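Local coordinates for probable glucarate dehydratase (Mycobacterium smegmatis str. MC2 155, PDB 3VDG), which probably dehydrates glucarate or a related acid sugar, as a metal-dependent member of the enolase superfamily, at residues Arg29-Phe40 / Tyr55-Asp66. Numbering follows the deposited sequence.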
loop_
_atom_site.group_PDB
_atom_site.type_symbol
_atom_site.label_atom_id
_atom_site.label_comp_id
_atom_site.label_asym_id
_atom_site.label_seq_id
_atom_site.Cartn_x
_atom_site.Cartn_y
_atom_site.Cartn_z
ATOM N N ARG A 29 7.737 -21.838 -8.852
ATOM C CA ARG A 29 8.143 -20.817 -9.777
ATOM C C ARG A 29 7.488 -21.025 -11.139
ATOM O O ARG A 29 6.980 -22.111 -11.457
ATOM C CB ARG A 29 9.673 -20.760 -9.877
ATOM C CG ARG A 29 10.331 -22.058 -10.342
ATOM C CD ARG A 29 10.386 -22.126 -11.865
ATOM N NE ARG A 29 11.181 -23.262 -12.339
ATOM C CZ ARG A 29 11.510 -23.464 -13.611
ATOM N NH1 ARG A 29 11.127 -22.602 -14.555
ATOM N NH2 ARG A 29 12.258 -24.508 -13.940
ATOM N N ILE A 30 7.503 -19.974 -11.933
ATOM C CA ILE A 30 6.795 -19.951 -13.196
ATOM C C ILE A 30 7.570 -20.738 -14.253
ATOM O O ILE A 30 8.785 -20.557 -14.388
ATOM C CB ILE A 30 6.645 -18.483 -13.661
ATOM C CG1 ILE A 30 5.714 -17.731 -12.688
ATOM C CG2 ILE A 30 6.155 -18.426 -15.115
ATOM C CD1 ILE A 30 5.844 -16.211 -12.757
ATOM N N THR A 31 6.866 -21.592 -15.003
ATOM C CA THR A 31 7.495 -22.327 -16.100
ATOM C C THR A 31 7.066 -21.778 -17.466
ATOM O O THR A 31 7.722 -22.005 -18.468
ATOM C CB THR A 31 7.184 -23.831 -16.022
ATOM O OG1 THR A 31 5.767 -24.018 -15.973
ATOM C CG2 THR A 31 7.843 -24.462 -14.770
ATOM N N GLY A 32 5.973 -21.026 -17.503
ATOM C CA GLY A 32 5.472 -20.496 -18.768
ATOM C C GLY A 32 4.099 -19.890 -18.568
ATOM O O GLY A 32 3.519 -20.003 -17.487
ATOM N N ALA A 33 3.595 -19.213 -19.598
ATOM C CA ALA A 33 2.228 -18.711 -19.590
ATOM C C ALA A 33 1.581 -18.984 -20.939
ATOM O O ALA A 33 2.208 -18.831 -21.987
ATOM C CB ALA A 33 2.211 -17.225 -19.310
ATOM N N ARG A 34 0.326 -19.399 -20.901
ATOM C CA ARG A 34 -0.495 -19.541 -22.099
ATOM C C ARG A 34 -1.464 -18.358 -22.130
ATOM O O ARG A 34 -2.243 -18.180 -21.198
ATOM C CB ARG A 34 -1.275 -20.855 -22.020
ATOM C CG ARG A 34 -0.363 -22.077 -22.117
ATOM C CD ARG A 34 -1.112 -23.341 -21.765
ATOM N NE ARG A 34 -1.288 -23.490 -20.326
ATOM C CZ ARG A 34 -2.287 -24.179 -19.784
ATOM N NH1 ARG A 34 -3.183 -24.765 -20.563
ATOM N NH2 ARG A 34 -2.397 -24.288 -18.474
ATOM N N VAL A 35 -1.380 -17.545 -23.180
ATOM C CA VAL A 35 -2.265 -16.391 -23.368
ATOM C C VAL A 35 -3.286 -16.711 -24.474
ATOM O O VAL A 35 -2.901 -16.980 -25.608
ATOM C CB VAL A 35 -1.464 -15.133 -23.779
ATOM C CG1 VAL A 35 -2.393 -13.921 -23.915
ATOM C CG2 VAL A 35 -0.347 -14.858 -22.786
ATOM N N THR A 36 -4.575 -16.693 -24.141
ATOM C CA THR A 36 -5.633 -17.059 -25.083
ATOM C C THR A 36 -6.584 -15.881 -25.303
ATOM O O THR A 36 -7.370 -15.540 -24.413
ATOM C CB THR A 36 -6.474 -18.241 -24.546
ATOM O OG1 THR A 36 -5.604 -19.325 -24.203
ATOM C CG2 THR A 36 -7.482 -18.733 -25.596
ATOM N N PRO A 37 -6.533 -15.261 -26.493
ATOM C CA PRO A 37 -7.527 -14.204 -26.743
ATOM C C PRO A 37 -8.922 -14.803 -26.962
ATOM O O PRO A 37 -9.049 -15.865 -27.567
ATOM C CB PRO A 37 -6.975 -13.467 -27.989
ATOM C CG PRO A 37 -5.958 -14.378 -28.595
ATOM C CD PRO A 37 -5.514 -15.378 -27.557
ATOM N N VAL A 38 -9.953 -14.164 -26.414
ATOM C CA VAL A 38 -11.325 -14.631 -26.564
ATOM C C VAL A 38 -12.214 -13.466 -26.996
ATOM O O VAL A 38 -11.830 -12.301 -26.853
ATOM C CB VAL A 38 -11.862 -15.203 -25.241
ATOM C CG1 VAL A 38 -11.019 -16.411 -24.821
ATOM C CG2 VAL A 38 -11.861 -14.119 -24.155
ATOM N N ALA A 39 -13.397 -13.772 -27.525
ATOM C CA ALA A 39 -14.370 -12.726 -27.880
ATOM C C ALA A 39 -15.750 -13.209 -27.480
ATOM O O ALA A 39 -16.074 -14.392 -27.615
ATOM C CB ALA A 39 -14.304 -12.397 -29.376
ATOM N N PHE A 40 -16.556 -12.302 -26.948
ATOM C CA PHE A 40 -17.902 -12.633 -26.533
ATOM C C PHE A 40 -18.862 -11.530 -26.982
ATOM O O PHE A 40 -18.473 -10.375 -27.084
ATOM C CB PHE A 40 -17.969 -12.835 -25.008
ATOM C CG PHE A 40 -17.374 -11.700 -24.208
ATOM C CD1 PHE A 40 -16.016 -11.648 -23.956
ATOM C CD2 PHE A 40 -18.184 -10.708 -23.672
ATOM C CE1 PHE A 40 -15.469 -10.616 -23.214
ATOM C CE2 PHE A 40 -17.636 -9.668 -22.925
ATOM C CZ PHE A 40 -16.276 -9.626 -22.698
ATOM N N TYR A 55 -18.603 -7.869 -30.755
ATOM C CA TYR A 55 -17.853 -8.685 -29.793
ATOM C C TYR A 55 -16.852 -7.831 -29.030
ATOM O O TYR A 55 -16.181 -6.958 -29.602
ATOM C CB TYR A 55 -17.114 -9.822 -30.488
ATOM C CG TYR A 55 -18.058 -10.710 -31.228
ATOM C CD1 TYR A 55 -18.644 -11.799 -30.595
ATOM C CD2 TYR A 55 -18.423 -10.425 -32.541
ATOM C CE1 TYR A 55 -19.543 -12.614 -31.262
ATOM C CE2 TYR A 55 -19.324 -11.233 -33.219
ATOM C CZ TYR A 55 -19.885 -12.317 -32.570
ATOM O OH TYR A 55 -20.775 -13.123 -33.222
ATOM N N ALA A 56 -16.760 -8.107 -27.735
ATOM C CA ALA A 56 -15.747 -7.518 -26.873
ATOM C C ALA A 56 -14.590 -8.527 -26.799
ATOM O O ALA A 56 -14.836 -9.739 -26.830
ATOM C CB ALA A 56 -16.337 -7.288 -25.489
ATOM N N LEU A 57 -13.355 -8.038 -26.696
ATOM C CA LEU A 57 -12.162 -8.913 -26.663
ATOM C C LEU A 57 -11.501 -8.942 -25.282
ATOM O O LEU A 57 -11.405 -7.910 -24.629
ATOM C CB LEU A 57 -11.109 -8.398 -27.651
ATOM C CG LEU A 57 -11.518 -8.119 -29.095
ATOM C CD1 LEU A 57 -10.307 -7.587 -29.863
ATOM C CD2 LEU A 57 -12.112 -9.346 -29.749
ATOM N N ARG A 58 -11.044 -10.112 -24.838
ATOM C CA ARG A 58 -10.213 -10.218 -23.619
ATOM C C ARG A 58 -9.123 -11.252 -23.885
ATOM O O ARG A 58 -9.221 -12.030 -24.850
ATOM C CB ARG A 58 -11.043 -10.634 -22.401
ATOM C CG ARG A 58 -12.229 -9.721 -22.116
ATOM C CD ARG A 58 -11.800 -8.373 -21.564
ATOM N NE ARG A 58 -11.461 -8.456 -20.140
ATOM C CZ ARG A 58 -11.042 -7.426 -19.431
ATOM N NH1 ARG A 58 -10.908 -6.224 -20.012
ATOM N NH2 ARG A 58 -10.759 -7.594 -18.147
ATOM N N ALA A 59 -8.064 -11.222 -23.081
ATOM C CA ALA A 59 -7.008 -12.235 -23.149
ATOM C C ALA A 59 -6.995 -12.953 -21.808
ATOM O O ALA A 59 -6.996 -12.322 -20.752
ATOM C CB ALA A 59 -5.651 -11.603 -23.443
ATOM N N VAL A 60 -7.047 -14.272 -21.860
ATOM C CA VAL A 60 -6.967 -15.110 -20.660
ATOM C C VAL A 60 -5.532 -15.552 -20.476
ATOM O O VAL A 60 -4.892 -16.064 -21.423
ATOM C CB VAL A 60 -7.872 -16.338 -20.800
ATOM C CG1 VAL A 60 -7.590 -17.349 -19.680
ATOM C CG2 VAL A 60 -9.341 -15.903 -20.800
ATOM N N ILE A 61 -5.003 -15.323 -19.275
ATOM C CA ILE A 61 -3.668 -15.780 -18.905
ATOM C C ILE A 61 -3.791 -17.022 -18.049
ATOM O O ILE A 61 -4.502 -17.026 -17.047
ATOM C CB ILE A 61 -2.849 -14.720 -18.116
ATOM C CG1 ILE A 61 -2.254 -13.667 -19.056
ATOM C CG2 ILE A 61 -1.663 -15.365 -17.400
ATOM C CD1 ILE A 61 -3.276 -12.745 -19.667
ATOM N N GLN A 62 -3.108 -18.084 -18.467
ATOM C CA GLN A 62 -2.964 -19.278 -17.632
ATOM C C GLN A 62 -1.486 -19.332 -17.298
ATOM O O GLN A 62 -0.636 -19.483 -18.188
ATOM C CB GLN A 62 -3.415 -20.534 -18.382
ATOM C CG GLN A 62 -4.924 -20.756 -18.356
ATOM C CD GLN A 62 -5.372 -21.822 -19.350
ATOM O OE1 GLN A 62 -5.171 -21.678 -20.554
ATOM N NE2 GLN A 62 -5.979 -22.889 -18.846
ATOM N N LEU A 63 -1.164 -19.134 -16.024
ATOM C CA LEU A 63 0.231 -18.999 -15.626
ATOM C C LEU A 63 0.624 -20.333 -14.993
ATOM O O LEU A 63 0.083 -20.709 -13.956
ATOM C CB LEU A 63 0.386 -17.849 -14.617
ATOM C CG LEU A 63 1.813 -17.632 -14.114
ATOM C CD1 LEU A 63 2.660 -17.078 -15.244
ATOM C CD2 LEU A 63 1.874 -16.694 -12.911
ATOM N N ASP A 64 1.552 -21.041 -15.635
ATOM C CA ASP A 64 1.934 -22.398 -15.236
ATOM C C ASP A 64 3.188 -22.413 -14.360
ATOM O O ASP A 64 4.098 -21.604 -14.559
ATOM C CB ASP A 64 2.166 -23.231 -16.499
ATOM C CG ASP A 64 0.901 -23.337 -17.354
ATOM O OD1 ASP A 64 -0.182 -23.577 -16.779
ATOM O OD2 ASP A 64 0.983 -23.174 -18.588
ATOM N N THR A 65 3.237 -23.336 -13.399
ATOM C CA THR A 65 4.352 -23.400 -12.439
ATOM C C THR A 65 4.948 -24.813 -12.376
ATOM O O THR A 65 4.330 -25.777 -12.828
ATOM C CB THR A 65 3.896 -23.050 -11.008
ATOM O OG1 THR A 65 2.982 -24.057 -10.548
ATOM C CG2 THR A 65 3.223 -21.673 -10.955
ATOM N N ASP A 66 6.120 -24.943 -11.760
ATOM C CA ASP A 66 6.765 -26.256 -11.671
ATOM C C ASP A 66 6.101 -27.134 -10.614
ATOM O O ASP A 66 6.444 -28.304 -10.473
ATOM C CB ASP A 66 8.279 -26.125 -11.419
ATOM C CG ASP A 66 8.603 -25.426 -10.089
ATOM O OD1 ASP A 66 7.691 -24.847 -9.451
ATOM O OD2 ASP A 66 9.781 -25.471 -9.667
HETATM O O HOH W 1 12.316 -25.654 -11.130
HETATM O O HOH W 2 4.838 -26.479 -15.895
HETATM O O HOH W 3 -4.824 -19.177 -21.695
#
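Arg34 and Asp64 form a salt bridge across two neighbouring antiparallel strands, 30-40 and 55-65. These strands belong to the three-stranded meander in the N-terminal capping domain of the enolase fold. Arg34 CB lies 4.1 Å from Gln62 O. CG and CD then run past Asp64 OD2, and a bend at chi3 (-78°) turns the guanidinium side-on to the carboxylate. Arg34 NE bonds Asp64 OD2 at 2.9 Å, and Arg34 NH2 bonds Asp64 OD1 at the same distance. Both oxygens use their syn lone pairs, and the two planes are only 25° apart. NH1 takes no part in this grip. Arg34 NH1 lies 3.7 Å from Gln62 OE1, where the Gln62 amide stacks over one guanidinium face. Two bonds and this stack limit rotation of the group. Asp64 OD1 also bonds Thr70 OG1, and Gln62 NE2 reaches Glu407 of helix 407-420. A classic beta bulge sets Thr31 and Gly32 together opposite Asp64: Thr31 N bonds Asp64 O, and Asp64 N bonds Gly32 O. On the face with Ala33, Leu63 packs against Ile30 and helix 131-151. At the far end Phe40 lays one ring face over Ala56 CB, 4.0 Å from the ring centroid, while Arg58 CG meets the ring edge, 3.5 Å from Phe40 CE1.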